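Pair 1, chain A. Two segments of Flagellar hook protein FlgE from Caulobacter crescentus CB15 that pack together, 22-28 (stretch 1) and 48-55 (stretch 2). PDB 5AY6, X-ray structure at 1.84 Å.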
# COMPACT_ATOMS: atom_id res chain seq x y z
N ALA A 22 -10.91 1.57 -1.69
CA ALA A 22 -10.01 0.56 -2.25
C ALA A 22 -8.83 0.25 -1.33
O ALA A 22 -8.10 -0.72 -1.55
CB ALA A 22 -9.50 1.00 -3.62
N VAL A 23 -8.63 1.07 -0.30
CA VAL A 23 -7.58 0.80 0.68
C VAL A 23 -8.17 0.28 1.98
O VAL A 23 -7.63 -0.66 2.58
CB VAL A 23 -6.72 2.07 0.94
CG1 VAL A 23 -5.85 1.90 2.17
CG2 VAL A 23 -5.87 2.38 -0.29
N SER A 24 -9.26 0.89 2.43
CA SER A 24 -10.00 0.40 3.60
C SER A 24 -11.46 0.17 3.22
O SER A 24 -12.24 1.11 3.07
CB SER A 24 -9.91 1.38 4.76
OG SER A 24 -8.58 1.44 5.25
N TYR A 25 -11.82 -1.10 3.10
CA TYR A 25 -13.11 -1.47 2.55
C TYR A 25 -14.09 -1.92 3.62
O TYR A 25 -13.90 -2.97 4.25
CB TYR A 25 -12.92 -2.57 1.50
CG TYR A 25 -14.20 -3.24 1.06
CD1 TYR A 25 -15.13 -2.56 0.28
CD2 TYR A 25 -14.46 -4.56 1.39
CE1 TYR A 25 -16.29 -3.18 -0.14
CE2 TYR A 25 -15.62 -5.18 0.97
CZ TYR A 25 -16.53 -4.49 0.21
OH TYR A 25 -17.69 -5.10 -0.21
N LYS A 26 -15.15 -1.14 3.83
CA LYS A 26 -16.20 -1.53 4.76
C LYS A 26 -17.19 -2.46 4.08
O LYS A 26 -17.79 -2.09 3.06
CB LYS A 26 -16.94 -0.31 5.31
CG LYS A 26 -18.01 -0.68 6.34
CD LYS A 26 -19.17 0.29 6.32
CE LYS A 26 -18.69 1.71 6.53
NZ LYS A 26 -19.67 2.70 6.00
N VAL A 27 -17.36 -3.65 4.64
CA VAL A 27 -18.27 -4.66 4.10
C VAL A 27 -19.72 -4.20 4.16
O VAL A 27 -20.15 -3.64 5.17
CB VAL A 27 -18.14 -5.99 4.87
CG1 VAL A 27 -19.10 -7.04 4.32
CG2 VAL A 27 -16.71 -6.49 4.84
N GLY A 28 -20.46 -4.43 3.09
CA GLY A 28 -21.89 -4.23 3.11
C GLY A 28 -22.34 -2.99 2.38
O GLY A 28 -21.53 -2.28 1.78
N TYR A 48 -22.14 -4.78 13.96
CA TYR A 48 -20.74 -4.46 13.74
C TYR A 48 -20.47 -3.97 12.32
O TYR A 48 -21.11 -4.40 11.37
CB TYR A 48 -19.85 -5.69 14.00
CG TYR A 48 -19.69 -6.07 15.45
CD1 TYR A 48 -19.09 -5.20 16.35
CD2 TYR A 48 -20.09 -7.32 15.91
CE1 TYR A 48 -18.92 -5.56 17.68
CE2 TYR A 48 -19.92 -7.68 17.23
CZ TYR A 48 -19.34 -6.80 18.11
OH TYR A 48 -19.17 -7.15 19.42
N ASP A 49 -19.50 -3.07 12.20
CA ASP A 49 -18.91 -2.77 10.90
C ASP A 49 -17.63 -3.57 10.77
O ASP A 49 -16.86 -3.68 11.72
CB ASP A 49 -18.64 -1.27 10.74
CG ASP A 49 -19.89 -0.49 10.37
OD1 ASP A 49 -20.79 -1.07 9.74
OD2 ASP A 49 -19.96 0.71 10.71
N VAL A 50 -17.41 -4.15 9.59
CA VAL A 50 -16.19 -4.89 9.34
C VAL A 50 -15.40 -4.20 8.24
O VAL A 50 -15.90 -4.01 7.13
CB VAL A 50 -16.48 -6.35 8.95
CG1 VAL A 50 -15.17 -7.14 8.82
CG2 VAL A 50 -17.40 -7.00 9.97
N VAL A 51 -14.17 -3.82 8.55
CA VAL A 51 -13.35 -3.10 7.60
C VAL A 51 -12.07 -3.87 7.31
O VAL A 51 -11.22 -4.04 8.19
CB VAL A 51 -12.98 -1.68 8.11
CG1 VAL A 51 -12.20 -0.92 7.06
CG2 VAL A 51 -14.24 -0.91 8.52
N TYR A 52 -11.94 -4.35 6.07
CA TYR A 52 -10.70 -4.93 5.59
C TYR A 52 -9.83 -3.83 5.02
O TYR A 52 -10.31 -3.00 4.25
CB TYR A 52 -10.95 -5.99 4.52
CG TYR A 52 -11.73 -7.20 4.95
CD1 TYR A 52 -11.10 -8.26 5.61
CD2 TYR A 52 -13.08 -7.32 4.68
CE1 TYR A 52 -11.81 -9.39 5.99
CE2 TYR A 52 -13.80 -8.44 5.05
CZ TYR A 52 -13.16 -9.47 5.71
OH TYR A 52 -13.87 -10.58 6.08
N SER A 53 -8.55 -3.83 5.37
CA SER A 53 -7.61 -2.85 4.82
C SER A 53 -6.42 -3.53 4.15
O SER A 53 -5.94 -4.56 4.61
CB SER A 53 -7.12 -1.89 5.90
OG SER A 53 -8.18 -1.05 6.33
N SER A 54 -5.95 -2.92 3.07
CA SER A 54 -4.74 -3.37 2.41
C SER A 54 -3.51 -3.11 3.29
O SER A 54 -3.41 -2.07 3.93
CB SER A 54 -4.58 -2.68 1.05
OG SER A 54 -3.25 -2.75 0.59
N THR A 55 -2.60 -4.08 3.32
CA THR A 55 -1.37 -3.95 4.09
C THR A 55 -0.35 -3.04 3.42
O THR A 55 0.62 -2.62 4.05
CB THR A 55 -0.70 -5.31 4.29
OG1 THR A 55 -0.43 -5.89 3.01
CG2 THR A 55 -1.59 -6.24 5.10

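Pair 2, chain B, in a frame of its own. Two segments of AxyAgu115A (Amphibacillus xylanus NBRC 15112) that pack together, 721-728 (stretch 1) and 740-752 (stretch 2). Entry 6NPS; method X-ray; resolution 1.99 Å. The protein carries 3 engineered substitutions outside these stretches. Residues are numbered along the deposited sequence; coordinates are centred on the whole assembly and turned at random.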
# COMPACT_ATOMS: atom_id res chain seq x y z
N ASP B 721 -12.75 -2.41 41.64
CA ASP B 721 -13.81 -1.47 41.99
C ASP B 721 -13.48 -0.04 41.57
O ASP B 721 -14.40 0.72 41.23
CB ASP B 721 -14.09 -1.54 43.49
CG ASP B 721 -14.47 -2.95 43.92
OD1 ASP B 721 -13.88 -3.47 44.90
OD2 ASP B 721 -15.34 -3.56 43.26
N TRP B 722 -12.20 0.36 41.57
CA TRP B 722 -11.85 1.71 41.11
C TRP B 722 -11.90 1.92 39.59
O TRP B 722 -11.69 3.07 39.13
CB TRP B 722 -10.44 2.09 41.59
CG TRP B 722 -9.40 1.06 41.31
CD1 TRP B 722 -9.05 0.01 42.13
CD2 TRP B 722 -8.56 0.97 40.15
NE1 TRP B 722 -8.03 -0.72 41.53
CE2 TRP B 722 -7.72 -0.14 40.33
CE3 TRP B 722 -8.42 1.73 38.99
CZ2 TRP B 722 -6.76 -0.53 39.37
CZ3 TRP B 722 -7.48 1.35 38.04
CH2 TRP B 722 -6.66 0.23 38.25
N LEU B 723 -12.13 0.88 38.79
CA LEU B 723 -12.03 0.96 37.33
C LEU B 723 -13.39 0.65 36.72
O LEU B 723 -13.98 -0.40 37.01
CB LEU B 723 -10.97 -0.02 36.80
CG LEU B 723 -10.77 -0.19 35.27
CD1 LEU B 723 -10.25 1.08 34.66
CD2 LEU B 723 -9.78 -1.36 35.00
N SER B 724 -13.91 1.56 35.92
CA SER B 724 -15.23 1.31 35.36
C SER B 724 -15.30 1.89 33.95
O SER B 724 -14.42 2.64 33.52
CB SER B 724 -16.33 1.90 36.26
OG SER B 724 -16.23 3.31 36.22
N CYS B 725 -16.37 1.53 33.24
CA CYS B 725 -16.59 2.00 31.87
C CYS B 725 -17.99 2.57 31.70
O CYS B 725 -18.88 2.32 32.51
CB CYS B 725 -16.37 0.90 30.83
SG CYS B 725 -14.90 -0.08 31.02
N SER B 726 -18.18 3.29 30.59
CA SER B 726 -19.46 3.92 30.32
C SER B 726 -20.56 2.93 29.96
O SER B 726 -21.72 3.32 29.91
CB SER B 726 -19.32 4.98 29.20
OG SER B 726 -18.59 4.54 28.05
N ALA B 727 -20.23 1.65 29.75
CA ALA B 727 -21.22 0.70 29.30
C ALA B 727 -20.87 -0.66 29.88
O ALA B 727 -19.71 -0.93 30.18
CB ALA B 727 -21.28 0.62 27.76
N ALA B 728 -21.90 -1.49 30.06
CA ALA B 728 -21.72 -2.90 30.41
C ALA B 728 -22.14 -3.84 29.29
O ALA B 728 -21.54 -4.90 29.14
CB ALA B 728 -22.53 -3.25 31.67
N GLU B 740 -19.07 1.84 18.63
CA GLU B 740 -19.39 2.43 19.92
C GLU B 740 -18.09 2.81 20.62
O GLU B 740 -17.13 2.02 20.63
CB GLU B 740 -20.21 1.45 20.76
CG GLU B 740 -20.51 1.93 22.18
CD GLU B 740 -21.67 2.91 22.25
OE1 GLU B 740 -22.21 3.27 21.19
OE2 GLU B 740 -22.03 3.33 23.38
N THR B 741 -18.01 4.01 21.17
CA THR B 741 -16.85 4.44 21.94
C THR B 741 -17.12 4.24 23.42
O THR B 741 -18.14 4.72 23.94
CB THR B 741 -16.53 5.90 21.64
OG1 THR B 741 -16.12 6.02 20.27
CG2 THR B 741 -15.43 6.41 22.57
N ILE B 742 -16.26 3.49 24.10
CA ILE B 742 -16.44 3.20 25.52
C ILE B 742 -15.48 4.09 26.29
O ILE B 742 -14.27 4.09 26.02
CB ILE B 742 -16.19 1.71 25.84
CG1 ILE B 742 -16.96 0.78 24.87
CG2 ILE B 742 -16.49 1.41 27.35
CD1 ILE B 742 -18.47 0.91 24.86
N HIS B 743 -16.00 4.88 27.23
CA HIS B 743 -15.15 5.69 28.08
C HIS B 743 -14.75 4.91 29.32
O HIS B 743 -15.56 4.19 29.92
CB HIS B 743 -15.85 7.00 28.45
CG HIS B 743 -16.37 7.70 27.24
ND1 HIS B 743 -15.56 8.46 26.43
CD2 HIS B 743 -17.58 7.66 26.65
CE1 HIS B 743 -16.27 8.90 25.41
NE2 HIS B 743 -17.50 8.44 25.52
N VAL B 744 -13.49 5.08 29.71
CA VAL B 744 -12.92 4.38 30.86
C VAL B 744 -12.69 5.40 31.97
O VAL B 744 -12.19 6.50 31.71
CB VAL B 744 -11.60 3.69 30.49
CG1 VAL B 744 -11.08 2.91 31.68
CG2 VAL B 744 -11.81 2.73 29.32
N PHE B 745 -13.01 5.03 33.21
CA PHE B 745 -12.94 5.92 34.38
C PHE B 745 -12.11 5.26 35.47
O PHE B 745 -12.34 4.10 35.81
CB PHE B 745 -14.32 6.26 34.95
CG PHE B 745 -15.29 6.72 33.91
CD1 PHE B 745 -15.10 7.93 33.26
CD2 PHE B 745 -16.39 5.94 33.57
CE1 PHE B 745 -15.98 8.37 32.29
CE2 PHE B 745 -17.29 6.38 32.59
CZ PHE B 745 -17.07 7.59 31.95
N VAL B 746 -11.16 6.02 36.02
CA VAL B 746 -10.36 5.58 37.16
C VAL B 746 -10.70 6.45 38.36
O VAL B 746 -10.57 7.67 38.31
CB VAL B 746 -8.86 5.64 36.83
CG1 VAL B 746 -8.03 5.44 38.09
CG2 VAL B 746 -8.51 4.57 35.80
N ASP B 747 -11.11 5.81 39.46
CA ASP B 747 -11.32 6.55 40.70
C ASP B 747 -9.99 6.67 41.41
O ASP B 747 -9.52 5.72 42.03
CB ASP B 747 -12.35 5.85 41.57
CG ASP B 747 -12.70 6.66 42.81
OD1 ASP B 747 -12.27 7.84 42.91
OD2 ASP B 747 -13.43 6.12 43.67
N ARG B 748 -9.38 7.85 41.33
CA ARG B 748 -8.07 8.09 41.93
C ARG B 748 -8.14 8.33 43.43
O ARG B 748 -7.10 8.37 44.09
CB ARG B 748 -7.41 9.29 41.22
CG ARG B 748 -7.13 8.97 39.74
CD ARG B 748 -6.30 10.08 39.08
NE ARG B 748 -5.85 9.75 37.73
CZ ARG B 748 -4.71 9.15 37.42
NH1 ARG B 748 -3.89 8.74 38.39
NH2 ARG B 748 -4.40 8.92 36.15
N ASP B 749 -9.34 8.46 44.00
CA ASP B 749 -9.49 8.75 45.42
C ASP B 749 -9.04 7.56 46.26
O ASP B 749 -9.73 6.54 46.33
CB ASP B 749 -10.95 9.11 45.71
CG ASP B 749 -11.17 9.67 47.15
OD1 ASP B 749 -10.25 10.30 47.73
OD2 ASP B 749 -12.27 9.47 47.70
N GLY B 750 -7.90 7.69 46.94
CA GLY B 750 -7.41 6.59 47.79
C GLY B 750 -6.67 5.51 47.03
O GLY B 750 -6.32 4.48 47.61
N LEU B 751 -6.41 5.72 45.75
CA LEU B 751 -5.68 4.76 44.92
C LEU B 751 -4.17 4.88 45.16
O LEU B 751 -3.61 5.98 45.18
CB LEU B 751 -6.00 5.03 43.46
CG LEU B 751 -5.62 4.07 42.34
CD1 LEU B 751 -6.39 2.79 42.54
CD2 LEU B 751 -5.98 4.71 41.03
N ALA B 752 -3.51 3.72 45.31
CA ALA B 752 -2.07 3.67 45.53
C ALA B 752 -1.31 4.30 44.37
O ALA B 752 -1.85 4.52 43.27
CB ALA B 752 -1.61 2.22 45.72
O HOH W 1 -14.03 4.13 38.18
O HOH W 2 -20.25 4.52 25.95

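Both pairs set a short strand antiparallel to a longer one, with strand directions 154° apart in pair 1 and 158° apart in pair 2; over 14 central residues the backbones superpose to 1.0 Å. The register is the same. Tyr25(A)–Tyr52(A) matches Ser724(B)–Phe745(B) as the hydrogen-bonded pair, flanked by the non-hydrogen-bonded pairs Ser24(A)–Ser53(A) and Lys26(A)–Val51(A) in pair 1, Leu723(B)–Val746(B) and Cys725(B)–Val744(B) in pair 2. In the central pair Tyr25(A) N donates to Tyr52(A) O (2.7 Å) and Tyr52(A) N to Tyr25(A) O (3.0 Å); Ser724(B) N to Phe745(B) O (3.0 Å) and Phe745(B) N to Ser724(B) O (2.8 Å) repeat this. Because these bonds use main-chain atoms, they leave the side chains free to differ.

At one end, Ser54(A) N reaches Val23(A) O (2.9 Å), as Asp747(B) N reaches Trp722(B) O (2.8 Å). Beyond this shared bond, the indole of Trp722(B) offers a broad apolar face, and Leu751(B) CD1 lies 3.6 Å from the centroid of the Trp722(B) five-membered ring, almost on its normal. The type II turn from Arg748(B) to Leu751(B) ends in the residue that makes that contact; Gly750(B) suits it, since its backbone angles would jam a CB against the preceding carbonyl.

On the face of Ser24(A) and Ser53(A), two small hydroxyls meet, OG of Ser24(A) to OG of Ser53(A), at 2.7 Å in a hydrogen bond. The matching Leu723(B) and Val746(B) substitute apolar packing: Leu723(B) CD1 sits 4.1 Å from Val746(B) CG2 and 3.6 Å from Val744(B) CG1. Further along this face, Lys26(A), an exposed residue that also touches a crystal neighbour, packs through the base of its side chain, with Lys26(A) CB 4.2 Å from Val51(A) CG2. Compact Cys725(B) instead places CB 3.5 Å from Ile742(B) CG2, an apolar neighbour where pair 1 has Asp49(A).

The other face carries an aromatic residue at matched positions Tyr52(A) and Phe745(B). Val27(A) CG2 approaches the edge of the Tyr52(A) ring, 3.5 Å from CE2, a fitting use of a branched apolar chain. Val27(A) N also donates to Val50(A) O (2.9 Å), and Ser726(B) N to His743(B) O (2.9 Å). Ser726(B) goes further: its OG accepts from His743(B) N (2.7 Å), so a short polar side chain adds a bond that valine cannot make. Water 1 bridges Trp722(B) O, Ser724(B) OG and Phe745(B) O, making use of the small serine hydroxyl.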